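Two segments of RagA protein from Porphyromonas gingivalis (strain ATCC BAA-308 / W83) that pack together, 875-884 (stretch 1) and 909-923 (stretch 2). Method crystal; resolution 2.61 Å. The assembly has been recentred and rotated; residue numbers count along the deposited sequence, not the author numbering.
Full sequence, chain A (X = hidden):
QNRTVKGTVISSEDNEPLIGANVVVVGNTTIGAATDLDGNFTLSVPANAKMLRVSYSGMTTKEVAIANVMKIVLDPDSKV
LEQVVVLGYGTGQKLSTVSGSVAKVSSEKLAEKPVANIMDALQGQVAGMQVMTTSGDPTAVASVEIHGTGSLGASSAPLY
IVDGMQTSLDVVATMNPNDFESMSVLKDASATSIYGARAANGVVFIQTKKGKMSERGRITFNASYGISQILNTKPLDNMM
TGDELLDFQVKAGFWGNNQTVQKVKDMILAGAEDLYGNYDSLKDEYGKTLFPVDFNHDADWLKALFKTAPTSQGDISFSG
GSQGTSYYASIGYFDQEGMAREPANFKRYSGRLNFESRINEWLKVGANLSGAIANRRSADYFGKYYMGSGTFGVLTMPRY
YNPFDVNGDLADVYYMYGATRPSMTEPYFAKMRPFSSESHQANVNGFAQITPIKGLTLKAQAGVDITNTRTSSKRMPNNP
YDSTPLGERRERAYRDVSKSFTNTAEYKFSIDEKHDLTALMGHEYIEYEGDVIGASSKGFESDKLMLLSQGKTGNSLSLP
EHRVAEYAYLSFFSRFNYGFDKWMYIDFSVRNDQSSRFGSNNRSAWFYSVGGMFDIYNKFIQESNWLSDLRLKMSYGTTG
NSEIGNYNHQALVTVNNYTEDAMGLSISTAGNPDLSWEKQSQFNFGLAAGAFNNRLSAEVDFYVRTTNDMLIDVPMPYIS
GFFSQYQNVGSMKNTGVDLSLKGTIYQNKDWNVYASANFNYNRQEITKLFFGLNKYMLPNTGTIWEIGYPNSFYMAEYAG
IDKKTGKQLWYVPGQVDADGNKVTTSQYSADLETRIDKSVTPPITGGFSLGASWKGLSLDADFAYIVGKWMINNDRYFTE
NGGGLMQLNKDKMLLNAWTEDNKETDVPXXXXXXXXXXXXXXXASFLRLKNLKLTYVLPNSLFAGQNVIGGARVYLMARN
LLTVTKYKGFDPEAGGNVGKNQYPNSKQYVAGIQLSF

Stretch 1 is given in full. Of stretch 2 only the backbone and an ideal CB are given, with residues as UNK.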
ATOM      1  N   ASP A 875      37.840   1.109  10.735  1.00 40.96           N
ATOM      2  CA  ASP A 875      38.066  -0.313  11.020  1.00 37.81           C
ATOM      3  C   ASP A 875      39.248  -0.487  11.960  1.00 42.50           C
ATOM      4  O   ASP A 875      39.184  -1.251  12.934  1.00 39.77           O
ATOM      5  CB  ASP A 875      38.332  -1.099   9.733  1.00 38.08           C
ATOM      6  CG  ASP A 875      37.066  -1.559   9.032  1.00 53.93           C
ATOM      7  OD1 ASP A 875      35.961  -1.128   9.420  1.00 58.31           O
ATOM      8  OD2 ASP A 875      37.190  -2.345   8.065  1.00 57.48           O
ATOM      9  N   ARG A 876      40.341   0.231  11.685  1.00 41.61           N
ATOM     10  CA  ARG A 876      41.520   0.090  12.521  1.00 41.75           C
ATOM     11  C   ARG A 876      41.277   0.569  13.947  1.00 42.80           C
ATOM     12  O   ARG A 876      42.044   0.197  14.839  1.00 54.86           O
ATOM     13  CB  ARG A 876      42.722   0.801  11.878  1.00 40.62           C
ATOM     14  CG  ARG A 876      43.208   0.097  10.603  1.00 41.82           C
ATOM     15  CD  ARG A 876      44.506   0.626  10.017  1.00 41.59           C
ATOM     16  NE  ARG A 876      45.401   1.104  11.059  1.00 42.41           N
ATOM     17  CZ  ARG A 876      45.735   2.383  11.210  1.00 56.71           C
ATOM     18  NH1 ARG A 876      45.243   3.290  10.375  1.00 59.21           N
ATOM     19  NH2 ARG A 876      46.540   2.764  12.194  1.00 50.30           N
ATOM     20  N   TYR A 877      40.208   1.323  14.207  1.00 39.41           N
ATOM     21  CA  TYR A 877      39.889   1.639  15.597  1.00 49.14           C
ATOM     22  C   TYR A 877      39.475   0.391  16.360  1.00 45.17           C
ATOM     23  O   TYR A 877      39.601   0.352  17.590  1.00 39.89           O
ATOM     24  CB  TYR A 877      38.788   2.716  15.687  1.00 38.94           C
ATOM     25  CG  TYR A 877      38.311   2.994  17.100  1.00 39.05           C
ATOM     26  CD1 TYR A 877      37.239   2.304  17.653  1.00 39.40           C
ATOM     27  CD2 TYR A 877      38.930   3.943  17.879  1.00 41.80           C
ATOM     28  CE1 TYR A 877      36.812   2.554  18.949  1.00 40.39           C
ATOM     29  CE2 TYR A 877      38.504   4.209  19.169  1.00 42.80           C
ATOM     30  CZ  TYR A 877      37.452   3.512  19.701  1.00 42.19           C
ATOM     31  OH  TYR A 877      37.044   3.785  20.988  1.00 42.58           O
ATOM     32  N   PHE A 878      38.987  -0.625  15.651  1.00 43.85           N
ATOM     33  CA  PHE A 878      38.650  -1.904  16.250  1.00 45.46           C
ATOM     34  C   PHE A 878      39.819  -2.875  16.188  1.00 45.50           C
ATOM     35  O   PHE A 878      40.194  -3.462  17.207  1.00 47.69           O
ATOM     36  CB  PHE A 878      37.431  -2.482  15.551  1.00 49.83           C
ATOM     37  CG  PHE A 878      36.245  -1.613  15.664  1.00 53.18           C
ATOM     38  CD1 PHE A 878      35.393  -1.738  16.744  1.00 48.85           C
ATOM     39  CD2 PHE A 878      35.990  -0.632  14.707  1.00 59.17           C
ATOM     40  CE1 PHE A 878      34.298  -0.915  16.864  1.00 41.64           C
ATOM     41  CE2 PHE A 878      34.889   0.199  14.815  1.00 47.16           C
ATOM     42  CZ  PHE A 878      34.048   0.059  15.893  1.00 38.79           C
ATOM     43  N   THR A 879      40.431  -3.028  15.011  1.00 39.71           N
ATOM     44  CA  THR A 879      41.457  -4.052  14.868  1.00 45.76           C
ATOM     45  C   THR A 879      42.742  -3.728  15.632  1.00 48.20           C
ATOM     46  O   THR A 879      43.531  -4.637  15.903  1.00 49.45           O
ATOM     47  CB  THR A 879      41.773  -4.256  13.397  1.00 44.96           C
ATOM     48  OG1 THR A 879      42.085  -2.987  12.816  1.00 52.18           O
ATOM     49  CG2 THR A 879      40.592  -4.849  12.702  1.00 39.38           C
ATOM     50  N   GLU A 880      42.989  -2.473  15.996  1.00 48.48           N
ATOM     51  CA  GLU A 880      44.189  -2.167  16.768  1.00 45.33           C
ATOM     52  C   GLU A 880      43.864  -1.742  18.194  1.00 42.90           C
ATOM     53  O   GLU A 880      44.738  -1.235  18.905  1.00 56.85           O
ATOM     54  CB  GLU A 880      45.027  -1.116  16.046  1.00 43.11           C
ATOM     55  CG  GLU A 880      45.458  -1.610  14.685  1.00 43.09           C
ATOM     56  CD  GLU A 880      46.192  -0.584  13.878  1.00 43.47           C
ATOM     57  OE1 GLU A 880      46.625   0.421  14.466  1.00 48.87           O
ATOM     58  OE2 GLU A 880      46.338  -0.782  12.655  1.00 48.23           O
ATOM     59  N   ASN A 881      42.628  -1.975  18.639  1.00 42.18           N
ATOM     60  CA  ASN A 881      42.207  -1.592  19.981  1.00 45.02           C
ATOM     61  C   ASN A 881      42.673  -2.625  21.008  1.00 51.62           C
ATOM     62  O   ASN A 881      42.154  -3.751  21.053  1.00 51.41           O
ATOM     63  CB  ASN A 881      40.696  -1.431  20.023  1.00 42.28           C
ATOM     64  CG  ASN A 881      40.223  -0.736  21.275  1.00 45.63           C
ATOM     65  OD1 ASN A 881      40.705  -1.010  22.390  1.00 42.27           O
ATOM     66  ND2 ASN A 881      39.255   0.164  21.108  1.00 48.14           N
ATOM     67  N   GLY A 882      43.632  -2.235  21.852  1.00 45.10           N
ATOM     68  CA  GLY A 882      44.055  -3.062  22.959  1.00 44.76           C
ATOM     69  C   GLY A 882      43.371  -2.821  24.293  1.00 47.87           C
ATOM     70  O   GLY A 882      43.735  -3.464  25.289  1.00 45.56           O
ATOM     71  N   GLY A 883      42.383  -1.928  24.360  1.00 50.99           N
ATOM     72  CA  GLY A 883      41.753  -1.615  25.632  1.00 49.92           C
ATOM     73  C   GLY A 883      40.247  -1.792  25.652  1.00 46.84           C
ATOM     74  O   GLY A 883      39.581  -1.443  26.633  1.00 45.98           O
ATOM     75  N   GLY A 884      39.702  -2.337  24.573  1.00 43.44           N
ATOM     76  CA  GLY A 884      38.279  -2.602  24.515  1.00 41.68           C
ATOM     77  C   GLY A 884      37.985  -3.375  23.251  1.00 42.80           C
ATOM     78  O   GLY A 884      38.857  -3.557  22.398  1.00 41.14           O
ATOM     79  N   UNK A 909      50.964  -0.217  25.757  1.00 54.36           N
ATOM     80  CA  UNK A 909      50.513  -1.163  26.777  1.00 56.22           C
ATOM     81  C   UNK A 909      49.005  -1.368  26.693  1.00 54.16           C
ATOM     82  O   UNK A 909      48.256  -0.428  26.420  1.00 49.36           O
ATOM     83  CB  UNK A 909      50.902  -0.673  28.173  1.00 56.22           C
ATOM     84  N   UNK A 910      48.559  -2.603  26.936  1.00 55.86           N
ATOM     85  CA  UNK A 910      47.144  -2.926  26.807  1.00 50.53           C
ATOM     86  C   UNK A 910      46.320  -2.268  27.912  1.00 53.33           C
ATOM     87  O   UNK A 910      46.808  -1.995  29.008  1.00 63.79           O
ATOM     88  CB  UNK A 910      46.944  -4.443  26.834  1.00 50.53           C
ATOM     89  N   UNK A 911      45.048  -2.040  27.612  1.00 47.59           N
ATOM     90  CA  UNK A 911      44.104  -1.545  28.585  1.00 53.68           C
ATOM     91  C   UNK A 911      43.661  -0.115  28.368  1.00 52.48           C
ATOM     92  O   UNK A 911      43.087   0.489  29.290  1.00 47.15           O
ATOM     93  CB  UNK A 911      44.711  -1.673  29.984  1.00 53.68           C
ATOM     94  N   UNK A 912      43.924   0.452  27.197  1.00 46.62           N
ATOM     95  CA  UNK A 912      43.655   1.858  26.980  1.00 52.00           C
ATOM     96  C   UNK A 912      43.049   2.054  25.601  1.00 49.07           C
ATOM     97  O   UNK A 912      43.443   1.398  24.628  1.00 49.02           O
ATOM     98  CB  UNK A 912      44.931   2.688  27.136  1.00 52.00           C
ATOM     99  N   UNK A 913      42.080   2.946  25.532  1.00 51.15           N
ATOM    100  CA  UNK A 913      41.374   3.105  24.275  1.00 43.65           C
ATOM    101  C   UNK A 913      42.215   3.928  23.300  1.00 45.74           C
ATOM    102  O   UNK A 913      43.008   4.786  23.712  1.00 52.22           O
ATOM    103  CB  UNK A 913      40.012   3.764  24.504  1.00 43.65           C
ATOM    104  N   UNK A 914      42.097   3.658  22.008  1.00 47.78           N
ATOM    105  CA  UNK A 914      42.701   4.544  21.010  1.00 47.55           C
ATOM    106  C   UNK A 914      41.872   5.808  20.886  1.00 48.46           C
ATOM    107  O   UNK A 914      40.787   5.937  21.453  1.00 50.08           O
ATOM    108  CB  UNK A 914      42.820   3.846  19.653  1.00 47.55           C
ATOM    109  N   UNK A 915      42.421   6.765  20.157  1.00 52.08           N
ATOM    110  CA  UNK A 915      41.686   7.974  19.833  1.00 42.58           C
ATOM    111  C   UNK A 915      41.656   8.136  18.325  1.00 45.00           C
ATOM    112  O   UNK A 915      42.360   7.436  17.587  1.00 49.04           O
ATOM    113  CB  UNK A 915      42.309   9.199  20.505  1.00 42.58           C
ATOM    114  N   UNK A 916      40.814   9.053  17.862  1.00 46.78           N
ATOM    115  CA  UNK A 916      40.672   9.282  16.428  1.00 47.79           C
ATOM    116  C   UNK A 916      41.642  10.368  15.974  1.00 57.60           C
ATOM    117  O   UNK A 916      41.252  11.413  15.455  1.00 63.70           O
ATOM    118  CB  UNK A 916      39.233   9.670  16.081  1.00 47.79           C
ATOM    119  N   UNK A 917      42.934  10.096  16.189  1.00 42.63           N
ATOM    120  CA  UNK A 917      43.972  11.072  15.892  1.00 43.94           C
ATOM    121  C   UNK A 917      44.609  10.793  14.541  1.00 43.54           C
ATOM    122  O   UNK A 917      43.975  10.177  13.686  1.00 52.18           O
ATOM    123  CB  UNK A 917      45.038  11.070  16.989  1.00 43.94           C
ATOM    124  N   UNK A 918      45.858  11.225  14.342  1.00 44.49           N
ATOM    125  CA  UNK A 918      46.475  11.127  13.021  1.00 48.45           C
ATOM    126  C   UNK A 918      46.873   9.699  12.646  1.00 51.04           C
ATOM    127  O   UNK A 918      46.941   9.389  11.453  1.00 56.01           O
ATOM    128  CB  UNK A 918      47.709  12.030  12.963  1.00 48.45           C
ATOM    129  N   UNK A 919      47.188   8.834  13.614  1.00 46.07           N
ATOM    130  CA  UNK A 919      47.073   7.407  13.345  1.00 53.85           C
ATOM    131  C   UNK A 919      45.596   7.146  13.109  1.00 68.98           C
ATOM    132  O   UNK A 919      44.750   7.768  13.748  1.00 79.89           O
ATOM    133  CB  UNK A 919      47.630   6.554  14.487  1.00 53.85           C
ATOM    134  N   UNK A 920      45.291   6.256  12.173  1.00 66.69           N
ATOM    135  CA  UNK A 920      43.953   6.096  11.594  1.00 60.44           C
ATOM    136  C   UNK A 920      43.713   7.068  10.446  1.00 46.38           C
ATOM    137  O   UNK A 920      42.886   6.778   9.580  1.00 50.42           O
ATOM    138  CB  UNK A 920      42.884   6.294  12.670  1.00 60.44           C
ATOM    139  N   UNK A 921      44.388   8.215  10.398  1.00 42.21           N
ATOM    140  CA  UNK A 921      44.239   9.082   9.220  1.00 49.15           C
ATOM    141  C   UNK A 921      45.216   8.604   8.156  1.00 53.18           C
ATOM    142  O   UNK A 921      46.406   8.900   8.220  1.00 58.22           O
ATOM    143  CB  UNK A 921      44.484  10.552   9.568  1.00 49.15           C
ATOM    144  N   UNK A 922      44.726   7.875   7.163  1.00 48.92           N
ATOM    145  CA  UNK A 922      45.604   7.254   6.186  1.00 51.71           C
ATOM    146  C   UNK A 922      45.540   7.962   4.841  1.00 45.25           C
ATOM    147  O   UNK A 922      44.499   8.488   4.444  1.00 41.88           O
ATOM    148  CB  UNK A 922      45.243   5.777   6.017  1.00 51.71           C
ATOM    149  N   UNK A 923      46.671   7.942   4.138  1.00 43.45           N
ATOM    150  CA  UNK A 923      46.744   8.349   2.741  1.00 43.58           C
ATOM    151  C   UNK A 923      45.944   7.417   1.838  1.00 49.28           C
ATOM    152  O   UNK A 923      46.456   6.381   1.386  1.00 47.67           O
ATOM    153  CB  UNK A 923      48.203   8.395   2.282  1.00 43.58           C
TER

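At 909 the CA-to-CB bond points away and stretch 1 offers nothing within reach, so almost any residue would do. It is Lys909, whose backbone O accepts a hydrogen bond from the side chain at 912.

At 910 the bond runs sideways, and the ideal CB lies 3.7 Å from Gly882 O. A branched apolar chain could cover the glycine corner. Leu910 does so, with CD2 3.4 Å from Gly882 O; an ideal CB on Gly882 would fall 2.7 Å from Leu910 CD2.

Position 911 is decided by the backbone. At phi/psi 109/14 a CB would jam against the preceding carbonyl O, which calls for glycine. Gly911 also sits where the two backbones come closest by CA, Gly911 CA lying 3.8 Å from Gly883 CA, and its N donates a hydrogen bond to Gly882 O at 3.0 Å.

At 912 the bond points away, so stretch 1 sets no demand on the side chain and many would suit. Gln912 turns back on its own stretch, NE2 donating to Lys909 O at 3.1 Å. Its contact with stretch 1 is made by backbone: an ideal CB on Gly883 would fall 2.3 Å from Gln912 N, a clash.

Position 913 points sideways, its ideal CB 4.6 Å from Tyr877 OH and 5.0 Å from Asn881 ND2. A small polar residue fits this setting. Ser913 places OG 3.3 Å from Tyr877 OH.

At 914 the bond points toward stretch 1, with the ideal CB 4.3 Å from Tyr877 CD2. Proline or a compact aliphatic residue would suit the ring. Pro914 brings CG to 3.5 Å from Tyr877 CE2 and CD to 3.2 Å from Asn881 ND2.

Position 915 points away and is free; it is Gln915.

At 916 the ideal CB is beyond reach, but a long apolar or aromatic chain could return to Tyr877. Phe916 does: the ring planes lie at 11°, but with centroids 4.9 Å apart they are slid so that they barely overlap.

Positions 917 and 918 are out of reach, so stretch 1 sets no demand there; they are Asp917 and Thr918, the latter opening a type II turn that closes at 921.

At 919 the ideal CB lies 4.6 Å from Arg876 NH2, inviting a polar or flat side chain. His919 brings CD2 to 3.8 Å from Arg876 NH2, which lies at the edge of its ring.

At 920 phi is positive (85/-26), a setting glycine or asparagine often takes, yet an apolar chain could fill the space beside Arg876 and Tyr877. Leu920 lays CD2 over one face of the guanidinium and sets CD1 3.9 Å from Tyr877 CB.

Position 921 points away, so many residues would suit; it is Leu921.

At 922 the bond points toward stretch 1, and Arg876 NH1 lies 5.0 Å from the ideal CB, so an acid is the natural answer. Glu922 OE2 forms a salt bridge with Arg876 NH1 at 2.7 Å, while Arg876 NE pairs with Glu880 OE2 at 2.6 Å.

Position 923, out of reach, would suit many residues; it is Asn923.

Stretch 2 (909-923) KLGQSPQFDTHLLEN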
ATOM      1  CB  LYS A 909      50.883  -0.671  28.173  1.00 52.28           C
ATOM      2  CG  LYS A 909      50.272  -1.512  29.301  1.00 52.38           C
ATOM      3  CD  LYS A 909      51.050  -1.367  30.592  1.00 53.71           C
ATOM      4  CE  LYS A 909      50.273  -1.867  31.782  1.00 53.78           C
ATOM      5  NZ  LYS A 909      50.275  -0.832  32.848  1.00 63.31           N
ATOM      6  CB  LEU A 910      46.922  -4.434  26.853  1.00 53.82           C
ATOM      7  CG  LEU A 910      47.348  -5.349  25.703  1.00 55.76           C
ATOM      8  CD1 LEU A 910      46.975  -6.753  26.080  1.00 48.41           C
ATOM      9  CD2 LEU A 910      46.710  -4.953  24.384  1.00 51.48           C
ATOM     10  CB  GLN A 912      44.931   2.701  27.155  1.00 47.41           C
ATOM     11  CG  GLN A 912      45.965   2.577  26.063  1.00 59.70           C
ATOM     12  CD  GLN A 912      47.238   3.350  26.403  1.00 70.93           C
ATOM     13  OE1 GLN A 912      47.193   4.556  26.687  1.00 83.70           O
ATOM     14  NE2 GLN A 912      48.373   2.653  26.397  1.00 49.57           N
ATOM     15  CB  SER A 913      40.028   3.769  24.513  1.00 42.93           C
ATOM     16  OG  SER A 913      39.087   3.341  23.543  1.00 70.06           O
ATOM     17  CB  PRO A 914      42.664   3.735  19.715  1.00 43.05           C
ATOM     18  CG  PRO A 914      41.584   2.720  19.934  1.00 44.21           C
ATOM     19  CD  PRO A 914      41.380   2.522  21.404  1.00 42.43           C
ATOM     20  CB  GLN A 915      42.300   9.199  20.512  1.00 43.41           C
ATOM     21  CG  GLN A 915      42.390   9.077  22.028  1.00 47.28           C
ATOM     22  CD  GLN A 915      41.035   9.037  22.729  1.00 50.29           C
ATOM     23  OE1 GLN A 915      39.988   9.326  22.133  1.00 53.61           O
ATOM     24  NE2 GLN A 915      41.058   8.697  24.015  1.00 47.31           N
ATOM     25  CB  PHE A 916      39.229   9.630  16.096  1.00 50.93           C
ATOM     26  CG  PHE A 916      38.372   8.420  15.855  1.00 45.25           C
ATOM     27  CD1 PHE A 916      38.548   7.659  14.710  1.00 39.00           C
ATOM     28  CD2 PHE A 916      37.420   8.027  16.778  1.00 38.90           C
ATOM     29  CE1 PHE A 916      37.786   6.541  14.473  1.00 38.34           C
ATOM     30  CE2 PHE A 916      36.640   6.899  16.546  1.00 43.33           C
ATOM     31  CZ  PHE A 916      36.825   6.153  15.394  1.00 39.80           C
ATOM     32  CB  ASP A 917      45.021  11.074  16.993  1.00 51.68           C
ATOM     33  CG  ASP A 917      45.452   9.684  17.377  1.00 54.22           C
ATOM     34  OD1 ASP A 917      45.796   8.903  16.469  1.00 53.01           O
ATOM     35  OD2 ASP A 917      45.450   9.381  18.589  1.00 49.67           O
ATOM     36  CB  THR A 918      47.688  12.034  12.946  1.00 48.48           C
ATOM     37  OG1 THR A 918      48.359  12.006  14.210  1.00 56.90           O
ATOM     38  CG2 THR A 918      47.256  13.442  12.599  1.00 45.64           C
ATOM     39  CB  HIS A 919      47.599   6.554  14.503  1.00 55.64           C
ATOM     40  CG  HIS A 919      46.522   5.993  15.382  1.00 74.92           C
ATOM     41  ND1 HIS A 919      46.031   6.669  16.478  1.00 80.98           N
ATOM     42  CD2 HIS A 919      45.820   4.836  15.310  1.00 78.54           C
ATOM     43  CE1 HIS A 919      45.079   5.952  17.048  1.00 81.55           C
ATOM     44  NE2 HIS A 919      44.928   4.835  16.356  1.00 76.99           N
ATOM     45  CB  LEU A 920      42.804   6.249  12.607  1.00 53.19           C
ATOM     46  CG  LEU A 920      42.805   5.369  13.856  1.00 54.59           C
ATOM     47  CD1 LEU A 920      41.449   5.388  14.526  1.00 46.09           C
ATOM     48  CD2 LEU A 920      43.217   3.951  13.515  1.00 60.13           C
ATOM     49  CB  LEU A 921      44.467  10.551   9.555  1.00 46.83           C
ATOM     50  CG  LEU A 921      44.160  11.514   8.392  1.00 49.15           C
ATOM     51  CD1 LEU A 921      42.699  11.373   7.877  1.00 41.22           C
ATOM     52  CD2 LEU A 921      44.509  12.981   8.747  1.00 42.92           C
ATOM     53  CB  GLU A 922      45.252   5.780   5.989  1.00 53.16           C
ATOM     54  CG  GLU A 922      45.443   4.929   7.219  1.00 56.63           C
ATOM     55  CD  GLU A 922      45.141   3.476   6.937  1.00 57.96           C
ATOM     56  OE1 GLU A 922      45.516   3.020   5.835  1.00 60.24           O
ATOM     57  OE2 GLU A 922      44.518   2.802   7.791  1.00 51.23           O
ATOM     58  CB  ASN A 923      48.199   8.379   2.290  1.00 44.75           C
ATOM     59  CG  ASN A 923      48.376   9.069   0.969  1.00 54.19           C
ATOM     60  OD1 ASN A 923      47.591   8.867   0.033  1.00 56.06           O
ATOM     61  ND2 ASN A 923      49.397   9.908   0.879  1.00 56.35           N
TER
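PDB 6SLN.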